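Local coordinates for protein salt-tolerant glutaminase (Micrococcus luteus, PDB 3AGD) that probably hydrolyses L-glutamine to L-glutamate and ammonium as a salt-tolerant member of the glutaminase family, at residues G254-S259 and G267-R272; R405-N410 and D435-E440; V152-Y157 and Y191-A196. One frame throughout, in Å; residues are numbered along the deposited sequence.

How the contacts relate
Along the chain the contacts follow in series, first contact 3, then contact 1, then contact 2. Contacts 3 and 1 belong to the glutaminase part, their centres about 25 Å apart and their nearest atoms about 7 Å: contact 3 joins helices 154-161 and 184-195, contact 1 the hairpin of strands 257-259 and 264-269 at one margin of the antiparallel sheet. Tyr-191 of contact 3 and Lys-258 of contact 1 both touch Ser-64, an L-glutamate-binding residue, so one residue of each contact borders the substrate site. Contact 2 stands apart in the STAS-like part, its centre about 42 Å from that of contact 1 and about 61 Å from that of contact 3, away from the known binding residues.

Contact 1: G254-S259 and G267-R272; sequences GIPAKS and GALPGR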
ATOM      1  N   GLY A 254       0.278  -9.816  -1.841  1.00 11.94           N
ATOM      2  CA  GLY A 254       0.085  -8.391  -1.651  1.00 12.30           C
ATOM      3  C   GLY A 254      -1.359  -7.926  -1.626  1.00 12.65           C
ATOM      4  O   GLY A 254      -1.633  -6.744  -1.848  1.00 14.14           O
ATOM      5  N   ILE A 255      -2.284  -8.842  -1.358  1.00 11.21           N
ATOM      6  CA  ILE A 255      -3.701  -8.493  -1.302  1.00 13.34           C
ATOM      7  C   ILE A 255      -4.275  -8.814   0.076  1.00 12.65           C
ATOM      8  O   ILE A 255      -4.509  -9.976   0.401  1.00 15.74           O
ATOM      9  CB  ILE A 255      -4.519  -9.263  -2.368  1.00 15.26           C
ATOM     10  CG1 ILE A 255      -4.039  -8.883  -3.770  1.00 14.33           C
ATOM     11  CG2 ILE A 255      -6.010  -8.922  -2.236  1.00 14.98           C
ATOM     12  CD1 ILE A 255      -4.759  -9.634  -4.887  1.00 14.33           C
ATOM     13  N   PRO A 256      -4.494  -7.784   0.910  1.00 11.14           N
ATOM     14  CA  PRO A 256      -5.045  -8.017   2.250  1.00 13.43           C
ATOM     15  C   PRO A 256      -6.252  -8.951   2.131  1.00 18.13           C
ATOM     16  O   PRO A 256      -7.181  -8.666   1.380  1.00 18.52           O
ATOM     17  CB  PRO A 256      -5.427  -6.615   2.706  1.00 11.44           C
ATOM     18  CG  PRO A 256      -4.368  -5.753   2.052  1.00 13.24           C
ATOM     19  CD  PRO A 256      -4.278  -6.345   0.660  1.00 11.37           C
ATOM     20  N   ALA A 257      -6.241 -10.066   2.857  1.00 18.03           N
ATOM     21  CA  ALA A 257      -7.348 -11.010   2.754  1.00 17.09           C
ATOM     22  C   ALA A 257      -7.676 -11.795   4.013  1.00 17.15           C
ATOM     23  O   ALA A 257      -6.912 -11.809   4.980  1.00 17.56           O
ATOM     24  CB  ALA A 257      -7.081 -11.983   1.611  1.00 15.45           C
ATOM     25  N   LYS A 258      -8.831 -12.451   3.980  1.00 16.71           N
ATOM     26  CA  LYS A 258      -9.293 -13.282   5.085  1.00 18.49           C
ATOM     27  C   LYS A 258     -10.224 -14.363   4.547  1.00 18.56           C
ATOM     28  O   LYS A 258     -11.161 -14.072   3.799  1.00 19.81           O
ATOM     29  CB  LYS A 258     -10.041 -12.452   6.128  1.00 17.64           C
ATOM     30  CG  LYS A 258     -10.409 -13.248   7.380  1.00 16.59           C
ATOM     31  CD  LYS A 258      -9.159 -13.628   8.166  1.00 17.65           C
ATOM     32  CE  LYS A 258      -9.475 -14.500   9.374  1.00 16.58           C
ATOM     33  NZ  LYS A 258      -9.701 -15.924   8.994  1.00 20.04           N
ATOM     34  N   SER A 259      -9.960 -15.609   4.922  1.00 17.41           N
ATOM     35  CA  SER A 259     -10.794 -16.720   4.485  1.00 19.23           C
ATOM     36  C   SER A 259     -11.751 -17.147   5.601  1.00 19.33           C
ATOM     37  O   SER A 259     -11.564 -16.788   6.769  1.00 17.47           O
ATOM     38  CB  SER A 259      -9.916 -17.908   4.081  1.00 21.82           C
ATOM     39  OG  SER A 259     -10.697 -18.978   3.568  1.00 22.62           O
ATOM     40  N   GLY A 267     -11.191 -10.096   0.080  1.00 16.21           N
ATOM     41  CA  GLY A 267      -9.990  -9.377  -0.294  1.00 16.57           C
ATOM     42  C   GLY A 267     -10.287  -7.891  -0.363  1.00 19.88           C
ATOM     43  O   GLY A 267     -11.393  -7.491  -0.733  1.00 19.01           O
ATOM     44  N   ALA A 268      -9.310  -7.070   0.004  1.00 17.86           N
ATOM     45  CA  ALA A 268      -9.485  -5.626  -0.029  1.00 19.60           C
ATOM     46  C   ALA A 268      -8.144  -4.963  -0.312  1.00 20.57           C
ATOM     47  O   ALA A 268      -7.304  -4.832   0.578  1.00 18.47           O
ATOM     48  CB  ALA A 268     -10.051  -5.136   1.296  1.00 19.09           C
ATOM     49  N   LEU A 269      -7.953  -4.558  -1.564  1.00 19.91           N
ATOM     50  CA  LEU A 269      -6.719  -3.913  -1.998  1.00 15.47           C
ATOM     51  C   LEU A 269      -6.971  -2.412  -2.110  1.00 18.86           C
ATOM     52  O   LEU A 269      -7.624  -1.945  -3.048  1.00 21.13           O
ATOM     53  CB  LEU A 269      -6.284  -4.489  -3.349  1.00 13.44           C
ATOM     54  CG  LEU A 269      -4.977  -3.932  -3.919  1.00 18.51           C
ATOM     55  CD1 LEU A 269      -3.854  -4.163  -2.917  1.00 20.04           C
ATOM     56  CD2 LEU A 269      -4.659  -4.597  -5.249  1.00 12.66           C
ATOM     57  N   PRO A 270      -6.446  -1.633  -1.153  1.00 18.42           N
ATOM     58  CA  PRO A 270      -6.616  -0.180  -1.124  1.00 17.52           C
ATOM     59  C   PRO A 270      -6.532   0.554  -2.451  1.00 18.45           C
ATOM     60  O   PRO A 270      -5.568   0.409  -3.202  1.00 16.66           O
ATOM     61  CB  PRO A 270      -5.539   0.271  -0.143  1.00 18.30           C
ATOM     62  CG  PRO A 270      -5.522  -0.859   0.841  1.00 17.78           C
ATOM     63  CD  PRO A 270      -5.545  -2.072  -0.070  1.00 16.13           C
ATOM     64  N   GLY A 271      -7.558   1.357  -2.720  1.00 17.28           N
ATOM     65  CA  GLY A 271      -7.591   2.148  -3.933  1.00 17.76           C
ATOM     66  C   GLY A 271      -7.881   1.415  -5.224  1.00 19.56           C
ATOM     67  O   GLY A 271      -7.983   2.048  -6.274  1.00 18.33           O
ATOM     68  N   ARG A 272      -8.029   0.095  -5.182  1.00 19.45           N
ATOM     69  CA  ARG A 272      -8.299  -0.593  -6.430  1.00 20.51           C
ATOM     70  C   ARG A 272      -9.398  -1.631  -6.514  1.00 20.04           C
ATOM     71  O   ARG A 272     -10.152  -1.626  -7.482  1.00 20.81           O
ATOM     72  CB  ARG A 272      -6.995  -1.158  -6.980  1.00 25.64           C
ATOM     73  CG  ARG A 272      -6.137  -0.039  -7.546  1.00 32.82           C
ATOM     74  CD  ARG A 272      -4.718  -0.444  -7.672  1.00 35.95           C
ATOM     75  NE  ARG A 272      -4.095  -0.673  -6.377  1.00 30.34           N
ATOM     76  CZ  ARG A 272      -2.941  -1.312  -6.250  1.00 28.07           C
ATOM     77  NH1 ARG A 272      -2.339  -1.762  -7.343  1.00 23.68           N
ATOM     78  NH2 ARG A 272      -2.393  -1.500  -5.056  1.00 25.58           N
TER
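Gly-254, which leaves the preceding helix with positive phi, turns its carbonyl O to Leu-269 CD1 at 3.6 Å. The chain is entering the beta hairpin of strands 257-259 and 264-269, the former being the outermost strand on that side of an antiparallel beta-sheet in this relative of the beta-lactamases. Ile-255 brings CG2 to 4.4 Å from Ala-268 N, beside the glycine backbone at Gly-267. Pro-256 lays its ring against the opposing carbonyl: its CB, CG and CD all stand 3.4 Å from Ala-268 O, while CD also reaches Leu-269 CD1 at 4.2 Å. Val-234 and Thr-238 of helix 227-240 touch the same proline. Its own O accepts the N-H of Ala-268 (3.0 Å, 157° at the hydrogen), with Gly-267 CA adding a CH...O contact at 3.3 Å. Ala-257 faces Gly-267 in an antiparallel non-hydrogen-bonded pair, its CB 4.3 Å from Gly-267 CA. Lys-258 then leads away from the second strand and touches Ser-64, perhaps like the lysine of the K(T/S)G motif in beta-lactamases, a likeness suggested by sequence and position; its NZ donates to Ser-259 O over 3.0 Å, in the carbonyl plane.

Contact 2: R405-N410 and D435-E440; sequences RTVVLN and DGVRVE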
ATOM      1  N   ARG A 405       0.524  37.778 -13.648  1.00 22.29           N
ATOM      2  CA  ARG A 405      -0.315  38.618 -12.791  1.00 23.27           C
ATOM      3  C   ARG A 405      -1.529  37.886 -12.226  1.00 21.77           C
ATOM      4  O   ARG A 405      -1.997  38.192 -11.127  1.00 22.01           O
ATOM      5  CB  ARG A 405      -0.764  39.873 -13.557  1.00 18.69           C
ATOM      6  CG  ARG A 405       0.388  40.822 -13.867  1.00 18.43           C
ATOM      7  CD  ARG A 405      -0.045  42.118 -14.553  1.00 17.12           C
ATOM      8  NE  ARG A 405       1.028  43.101 -14.438  1.00 15.78           N
ATOM      9  CZ  ARG A 405       1.851  43.449 -15.421  1.00 17.67           C
ATOM     10  NH1 ARG A 405       1.729  42.914 -16.628  1.00 17.51           N
ATOM     11  NH2 ARG A 405       2.835  44.306 -15.177  1.00 18.84           N
ATOM     12  N   THR A 406      -2.038  36.917 -12.972  1.00 20.44           N
ATOM     13  CA  THR A 406      -3.193  36.169 -12.510  1.00 22.94           C
ATOM     14  C   THR A 406      -3.068  34.672 -12.758  1.00 22.94           C
ATOM     15  O   THR A 406      -2.605  34.233 -13.810  1.00 17.57           O
ATOM     16  CB  THR A 406      -4.492  36.670 -13.184  1.00 25.15           C
ATOM     17  OG1 THR A 406      -4.718  38.040 -12.826  1.00 31.87           O
ATOM     18  CG2 THR A 406      -5.685  35.845 -12.729  1.00 29.25           C
ATOM     19  N   VAL A 407      -3.475  33.898 -11.761  1.00 24.62           N
ATOM     20  CA  VAL A 407      -3.461  32.452 -11.858  1.00 23.21           C
ATOM     21  C   VAL A 407      -4.881  31.990 -11.583  1.00 25.58           C
ATOM     22  O   VAL A 407      -5.433  32.253 -10.513  1.00 25.39           O
ATOM     23  CB  VAL A 407      -2.501  31.803 -10.819  1.00 21.36           C
ATOM     24  CG1 VAL A 407      -2.730  30.291 -10.762  1.00 17.85           C
ATOM     25  CG2 VAL A 407      -1.050  32.078 -11.202  1.00 16.76           C
ATOM     26  N   VAL A 408      -5.485  31.340 -12.569  1.00 27.21           N
ATOM     27  CA  VAL A 408      -6.833  30.815 -12.413  1.00 29.16           C
ATOM     28  C   VAL A 408      -6.661  29.380 -11.915  1.00 30.63           C
ATOM     29  O   VAL A 408      -6.089  28.545 -12.615  1.00 33.69           O
ATOM     30  CB  VAL A 408      -7.591  30.799 -13.761  1.00 29.17           C
ATOM     31  CG1 VAL A 408      -8.983  30.221 -13.574  1.00 28.69           C
ATOM     32  CG2 VAL A 408      -7.677  32.209 -14.322  1.00 34.96           C
ATOM     33  N   LEU A 409      -7.125  29.107 -10.700  1.00 28.61           N
ATOM     34  CA  LEU A 409      -7.020  27.769 -10.123  1.00 28.74           C
ATOM     35  C   LEU A 409      -8.370  27.063 -10.270  1.00 27.88           C
ATOM     36  O   LEU A 409      -9.278  27.285  -9.471  1.00 27.10           O
ATOM     37  CB  LEU A 409      -6.648  27.861  -8.639  1.00 31.03           C
ATOM     38  CG  LEU A 409      -5.666  26.824  -8.077  1.00 35.44           C
ATOM     39  CD1 LEU A 409      -5.737  26.840  -6.553  1.00 33.39           C
ATOM     40  CD2 LEU A 409      -6.000  25.435  -8.599  1.00 37.00           C
ATOM     41  N   ASN A 410      -8.494  26.211 -11.282  1.00 26.79           N
ATOM     42  CA  ASN A 410      -9.746  25.498 -11.534  1.00 28.68           C
ATOM     43  C   ASN A 410      -9.784  24.086 -10.934  1.00 29.85           C
ATOM     44  O   ASN A 410      -8.961  23.229 -11.270  1.00 28.12           O
ATOM     45  CB  ASN A 410     -10.001  25.427 -13.040  1.00 26.57           C
ATOM     46  CG  ASN A 410     -11.342  24.812 -13.370  1.00 30.74           C
ATOM     47  OD1 ASN A 410     -11.576  23.628 -13.119  1.00 29.41           O
ATOM     48  ND2 ASN A 410     -12.239  25.619 -13.930  1.00 28.47           N
ATOM     49  N   ASP A 435       3.111  37.127  -3.241  1.00 26.13           N
ATOM     50  CA  ASP A 435       4.025  37.536  -4.306  1.00 27.41           C
ATOM     51  C   ASP A 435       3.350  38.636  -5.120  1.00 26.56           C
ATOM     52  O   ASP A 435       3.944  39.200  -6.040  1.00 24.37           O
ATOM     53  CB  ASP A 435       4.353  36.372  -5.245  1.00 28.69           C
ATOM     54  CG  ASP A 435       5.439  35.462  -4.705  1.00 28.16           C
ATOM     55  OD1 ASP A 435       6.157  35.857  -3.765  1.00 26.95           O
ATOM     56  OD2 ASP A 435       5.585  34.348  -5.246  1.00 29.39           O
ATOM     57  N   GLY A 436       2.097  38.925  -4.781  1.00 26.18           N
ATOM     58  CA  GLY A 436       1.362  39.953  -5.491  1.00 25.54           C
ATOM     59  C   GLY A 436       0.642  39.406  -6.705  1.00 26.09           C
ATOM     60  O   GLY A 436       0.202  40.168  -7.575  1.00 26.14           O
ATOM     61  N   VAL A 437       0.528  38.083  -6.779  1.00 22.31           N
ATOM     62  CA  VAL A 437      -0.164  37.450  -7.896  1.00 22.85           C
ATOM     63  C   VAL A 437      -1.636  37.292  -7.541  1.00 24.29           C
ATOM     64  O   VAL A 437      -1.976  36.924  -6.418  1.00 23.64           O
ATOM     65  CB  VAL A 437       0.403  36.049  -8.223  1.00 20.88           C
ATOM     66  CG1 VAL A 437      -0.444  35.386  -9.321  1.00 15.35           C
ATOM     67  CG2 VAL A 437       1.853  36.167  -8.667  1.00 21.20           C
ATOM     68  N   ARG A 438      -2.506  37.582  -8.498  1.00 23.22           N
ATOM     69  CA  ARG A 438      -3.931  37.453  -8.261  1.00 27.26           C
ATOM     70  C   ARG A 438      -4.362  36.012  -8.484  1.00 26.91           C
ATOM     71  O   ARG A 438      -4.071  35.416  -9.521  1.00 26.29           O
ATOM     72  CB  ARG A 438      -4.720  38.366  -9.197  1.00 34.06           C
ATOM     73  CG  ARG A 438      -6.187  38.020  -9.235  1.00 47.18           C
ATOM     74  CD  ARG A 438      -6.988  38.912 -10.162  1.00 56.28           C
ATOM     75  NE  ARG A 438      -8.387  38.503 -10.124  1.00 65.61           N
ATOM     76  CZ  ARG A 438      -9.401  39.249 -10.536  1.00 74.54           C
ATOM     77  NH1 ARG A 438      -9.177  40.459 -11.028  1.00 78.79           N
ATOM     78  NH2 ARG A 438     -10.644  38.798 -10.426  1.00 76.21           N
ATOM     79  N   VAL A 439      -5.068  35.458  -7.511  1.00 27.05           N
ATOM     80  CA  VAL A 439      -5.534  34.090  -7.624  1.00 26.66           C
ATOM     81  C   VAL A 439      -7.050  34.011  -7.565  1.00 28.57           C
ATOM     82  O   VAL A 439      -7.661  34.412  -6.579  1.00 30.17           O
ATOM     83  CB  VAL A 439      -4.973  33.215  -6.491  1.00 24.02           C
ATOM     84  CG1 VAL A 439      -5.400  31.772  -6.696  1.00 23.64           C
ATOM     85  CG2 VAL A 439      -3.462  33.334  -6.441  1.00 24.51           C
ATOM     86  N   GLU A 440      -7.667  33.510  -8.624  1.00 31.46           N
ATOM     87  CA  GLU A 440      -9.108  33.357  -8.598  1.00 37.24           C
ATOM     88  C   GLU A 440      -9.403  31.872  -8.699  1.00 38.12           C
ATOM     89  O   GLU A 440      -9.089  31.222  -9.698  1.00 37.63           O
ATOM     90  CB  GLU A 440      -9.774  34.158  -9.718  1.00 40.75           C
ATOM     91  CG  GLU A 440      -9.304  33.878 -11.115  1.00 50.06           C
ATOM     92  CD  GLU A 440      -9.656  35.025 -12.047  1.00 59.64           C
ATOM     93  OE1 GLU A 440      -8.991  36.083 -11.972  1.00 59.63           O
ATOM     94  OE2 GLU A 440     -10.608  34.876 -12.843  1.00 63.65           O
TER
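One face of the Glu-440 carboxylate is covered by two methyl groups: Val-408 CG2 lies nearly straight over Glu-440 CD, at 4.1 Å, and Thr-406 CG2 is on the same side of the plane but displaced towards OE1, 3.4 Å from that oxygen. Arg-438 NE comes from the other side of the carboxylate plane and makes a salt bridge to Glu-440 OE1 (3.1 Å). A chi1 of 55° sets Glu-440 CG between the backbone N and the carbonyl carbon, from where it packs on Val-408 CG2. Arg-438 instead keeps CG anti to the backbone N and runs extended to NE, side by side with Thr-406 and pointing the same way; its CD passes 3.6 Å from Thr-406 OG1. Strands 406-417 and 438-442 are the two parallel strands of a beta-alpha-beta crossover through helix 419-434, in the STAS-like part of the chain, and helix 419-434 ends in a Schellman motif at Gly-436. Four backbone bonds alternate between the strands: Arg-438 N to Arg-405 O, Val-407 N to Arg-438 O (2.8 Å, 165° at the hydrogen), Glu-440 N to Val-407 O, and Leu-409 N to Glu-440 O. Val-407 and Val-439 point to the face opposite Thr-406; Val-407 CG2 also crosses to Val-437 CG1, just before the strand, at 3.9 Å. Val-439 packs on Val-429 and Leu-432 of helix 419-434.

Contact 3: V152-Y157 and Y191-A196; sequences VDWETY and YVAQCA
Ala-196 O, just past the end of helix 184-195, receives the N-H of Asp-153 in a short, nearly straight bond (2.7 Å, 173° at the hydrogen), the donor tilted 33° from the carbonyl plane. Val-152 CA adds a CH...O contact to the same oxygen, and Asp-153 CB lies 3.6 Å from it. The bond joins the C-terminal end of one helix to the N-terminal end of another, since Asp-153 is the N-cap of helix 154-161: its CG stands anti to the backbone N (chi1 -177°), and OD1 accepts the N-H of Thr-156 at 2.8 Å. The backbone N and the side chain of Asp-153 thus do separate work, one tying the helices together and the other capping the first turn of helix 154-161. Val-152 CG1 presses on Ala-196 CB at 3.5 Å, closer than usual for two carbons, and also covers the centre of one face of the Trp-154 ring. Trp-154 CZ3 in turn sits over the centre of a face of the Tyr-157 ring and meets Ala-193 CB at 4.2 Å. Tyr-157 sends its CD1 side to helix 184-195: Ala-193 N lies at the ring edge, near its plane, and Val-192 CG1 approaches obliquely, 3.7 Å from CD1. Tyr-191 and Cys-195, which bind L-glutamate in another structure of this protein, lie on the same helical segment but take no part in this packing. Tyr-191 points away from segment 152-157, and its side chain touches Ser-64, Lys-67 of helix 67-78 and Asn-114 of helix 114-123, whereas Leu-135 of helix 131-146 touches both Trp-154 and Ala-193.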
ATOM      1  N   VAL A 152     -28.921 -14.316   9.261  1.00 18.94           N
ATOM      2  CA  VAL A 152     -28.103 -15.357   9.861  1.00 19.30           C
ATOM      3  C   VAL A 152     -28.660 -16.733   9.493  1.00 23.98           C
ATOM      4  O   VAL A 152     -29.878 -16.926   9.461  1.00 26.07           O
ATOM      5  CB  VAL A 152     -28.102 -15.238  11.400  1.00 17.42           C
ATOM      6  CG1 VAL A 152     -27.242 -16.331  12.011  1.00 15.47           C
ATOM      7  CG2 VAL A 152     -27.596 -13.869  11.818  1.00 15.97           C
ATOM      8  N   ASP A 153     -27.774 -17.679   9.198  1.00 19.24           N
ATOM      9  CA  ASP A 153     -28.205 -19.035   8.890  1.00 20.71           C
ATOM     10  C   ASP A 153     -28.230 -19.768  10.232  1.00 22.13           C
ATOM     11  O   ASP A 153     -27.216 -20.308  10.686  1.00 17.97           O
ATOM     12  CB  ASP A 153     -27.225 -19.714   7.939  1.00 22.50           C
ATOM     13  CG  ASP A 153     -27.676 -21.102   7.543  1.00 33.22           C
ATOM     14  OD1 ASP A 153     -27.622 -22.017   8.390  1.00 36.90           O
ATOM     15  OD2 ASP A 153     -28.097 -21.278   6.383  1.00 42.27           O
ATOM     16  N   TRP A 154     -29.397 -19.769  10.868  1.00 22.69           N
ATOM     17  CA  TRP A 154     -29.558 -20.388  12.178  1.00 22.55           C
ATOM     18  C   TRP A 154     -29.270 -21.880  12.235  1.00 23.16           C
ATOM     19  O   TRP A 154     -28.923 -22.408  13.289  1.00 23.02           O
ATOM     20  CB  TRP A 154     -30.952 -20.067  12.720  1.00 20.64           C
ATOM     21  CG  TRP A 154     -31.100 -18.588  12.899  1.00 18.74           C
ATOM     22  CD1 TRP A 154     -31.835 -17.729  12.127  1.00 20.61           C
ATOM     23  CD2 TRP A 154     -30.388 -17.774  13.835  1.00 14.35           C
ATOM     24  NE1 TRP A 154     -31.617 -16.429  12.525  1.00 18.03           N
ATOM     25  CE2 TRP A 154     -30.730 -16.432  13.571  1.00 15.30           C
ATOM     26  CE3 TRP A 154     -29.485 -18.050  14.872  1.00 19.66           C
ATOM     27  CZ2 TRP A 154     -30.205 -15.369  14.304  1.00 16.46           C
ATOM     28  CZ3 TRP A 154     -28.960 -16.990  15.601  1.00 17.77           C
ATOM     29  CH2 TRP A 154     -29.323 -15.666  15.312  1.00 16.49           C
ATOM     30  N   GLU A 155     -29.391 -22.558  11.102  1.00 23.88           N
ATOM     31  CA  GLU A 155     -29.103 -23.985  11.064  1.00 24.54           C
ATOM     32  C   GLU A 155     -27.604 -24.155  11.318  1.00 23.59           C
ATOM     33  O   GLU A 155     -27.183 -25.028  12.083  1.00 22.60           O
ATOM     34  CB  GLU A 155     -29.471 -24.560   9.699  1.00 27.40           C
ATOM     35  CG  GLU A 155     -29.306 -26.065   9.596  1.00 38.93           C
ATOM     36  CD  GLU A 155     -29.682 -26.598   8.223  1.00 46.97           C
ATOM     37  OE1 GLU A 155     -30.789 -26.272   7.743  1.00 53.70           O
ATOM     38  OE2 GLU A 155     -28.876 -27.342   7.627  1.00 46.30           O
ATOM     39  N   THR A 156     -26.798 -23.315  10.673  1.00 21.11           N
ATOM     40  CA  THR A 156     -25.352 -23.381  10.859  1.00 22.19           C
ATOM     41  C   THR A 156     -25.032 -22.996  12.301  1.00 21.00           C
ATOM     42  O   THR A 156     -24.209 -23.638  12.952  1.00 21.24           O
ATOM     43  CB  THR A 156     -24.612 -22.426   9.899  1.00 22.20           C
ATOM     44  OG1 THR A 156     -24.860 -22.827   8.548  1.00 23.64           O
ATOM     45  CG2 THR A 156     -23.105 -22.453  10.169  1.00 20.23           C
ATOM     46  N   TYR A 157     -25.698 -21.954  12.794  1.00 18.60           N
ATOM     47  CA  TYR A 157     -25.501 -21.482  14.162  1.00 22.12           C
ATOM     48  C   TYR A 157     -25.714 -22.597  15.188  1.00 26.70           C
ATOM     49  O   TYR A 157     -24.822 -22.893  15.986  1.00 26.43           O
ATOM     50  CB  TYR A 157     -26.466 -20.333  14.459  1.00 19.36           C
ATOM     51  CG  TYR A 157     -26.553 -19.939  15.919  1.00 21.41           C
ATOM     52  CD1 TYR A 157     -25.628 -19.058  16.482  1.00 18.80           C
ATOM     53  CD2 TYR A 157     -27.576 -20.435  16.734  1.00 22.90           C
ATOM     54  CE1 TYR A 157     -25.721 -18.674  17.813  1.00 18.86           C
ATOM     55  CE2 TYR A 157     -27.678 -20.059  18.070  1.00 21.61           C
ATOM     56  CZ  TYR A 157     -26.746 -19.176  18.600  1.00 24.70           C
ATOM     57  OH  TYR A 157     -26.849 -18.780  19.911  1.00 28.92           O
ATOM     58  N   TYR A 191     -20.646 -14.366  18.710  1.00 19.25           N
ATOM     59  CA  TYR A 191     -19.602 -14.545  17.710  1.00 17.63           C
ATOM     60  C   TYR A 191     -19.993 -15.639  16.714  1.00 17.90           C
ATOM     61  O   TYR A 191     -19.758 -15.514  15.511  1.00 18.64           O
ATOM     62  CB  TYR A 191     -18.283 -14.903  18.395  1.00 18.40           C
ATOM     63  CG  TYR A 191     -17.207 -15.377  17.444  1.00 19.70           C
ATOM     64  CD1 TYR A 191     -16.602 -14.499  16.550  1.00 17.28           C
ATOM     65  CD2 TYR A 191     -16.817 -16.715  17.420  1.00 18.23           C
ATOM     66  CE1 TYR A 191     -15.635 -14.942  15.651  1.00 16.57           C
ATOM     67  CE2 TYR A 191     -15.854 -17.169  16.526  1.00 19.03           C
ATOM     68  CZ  TYR A 191     -15.271 -16.279  15.643  1.00 19.08           C
ATOM     69  OH  TYR A 191     -14.350 -16.735  14.730  1.00 20.02           O
ATOM     70  N   VAL A 192     -20.591 -16.716  17.210  1.00 16.27           N
ATOM     71  CA  VAL A 192     -21.002 -17.796  16.324  1.00 15.19           C
ATOM     72  C   VAL A 192     -22.103 -17.318  15.379  1.00 13.81           C
ATOM     73  O   VAL A 192     -22.103 -17.653  14.194  1.00 16.27           O
ATOM     74  CB  VAL A 192     -21.499 -19.024  17.115  1.00 18.89           C
ATOM     75  CG1 VAL A 192     -22.063 -20.071  16.156  1.00 20.85           C
ATOM     76  CG2 VAL A 192     -20.341 -19.629  17.914  1.00 17.09           C
ATOM     77  N   ALA A 193     -23.033 -16.527  15.904  1.00 15.61           N
ATOM     78  CA  ALA A 193     -24.134 -16.000  15.104  1.00 16.23           C
ATOM     79  C   ALA A 193     -23.571 -15.062  14.040  1.00 15.65           C
ATOM     80  O   ALA A 193     -24.024 -15.041  12.899  1.00 16.12           O
ATOM     81  CB  ALA A 193     -25.104 -15.255  15.994  1.00 10.30           C
ATOM     82  N   GLN A 194     -22.576 -14.290  14.444  1.00 15.69           N
ATOM     83  CA  GLN A 194     -21.900 -13.346  13.568  1.00 17.33           C
ATOM     84  C   GLN A 194     -21.299 -14.095  12.382  1.00 16.58           C
ATOM     85  O   GLN A 194     -21.371 -13.636  11.238  1.00 16.36           O
ATOM     86  CB  GLN A 194     -20.812 -12.641  14.379  1.00 22.42           C
ATOM     87  CG  GLN A 194     -19.681 -12.000  13.606  1.00 25.71           C
ATOM     88  CD  GLN A 194     -18.543 -11.590  14.531  1.00 25.72           C
ATOM     89  OE1 GLN A 194     -18.782 -11.122  15.647  1.00 20.54           O
ATOM     90  NE2 GLN A 194     -17.306 -11.757  14.071  1.00 23.32           N
ATOM     91  N   CYS A 195     -20.714 -15.255  12.664  1.00 18.48           N
ATOM     92  CA  CYS A 195     -20.088 -16.086  11.636  1.00 19.35           C
ATOM     93  C   CYS A 195     -21.108 -16.781  10.742  1.00 19.45           C
ATOM     94  O   CYS A 195     -20.784 -17.194   9.622  1.00 17.92           O
ATOM     95  CB  CYS A 195     -19.204 -17.153  12.285  1.00 19.18           C
ATOM     96  SG  CYS A 195     -17.703 -16.531  13.052  1.00 20.74           S
ATOM     97  N   ALA A 196     -22.330 -16.918  11.247  1.00 17.37           N
ATOM     98  CA  ALA A 196     -23.396 -17.580  10.506  1.00 19.80           C
ATOM     99  C   ALA A 196     -24.142 -16.626   9.582  1.00 22.13           C
ATOM    100  O   ALA A 196     -25.145 -17.009   8.969  1.00 24.11           O
ATOM    101  CB  ALA A 196     -24.375 -18.245  11.476  1.00 17.55           C
TER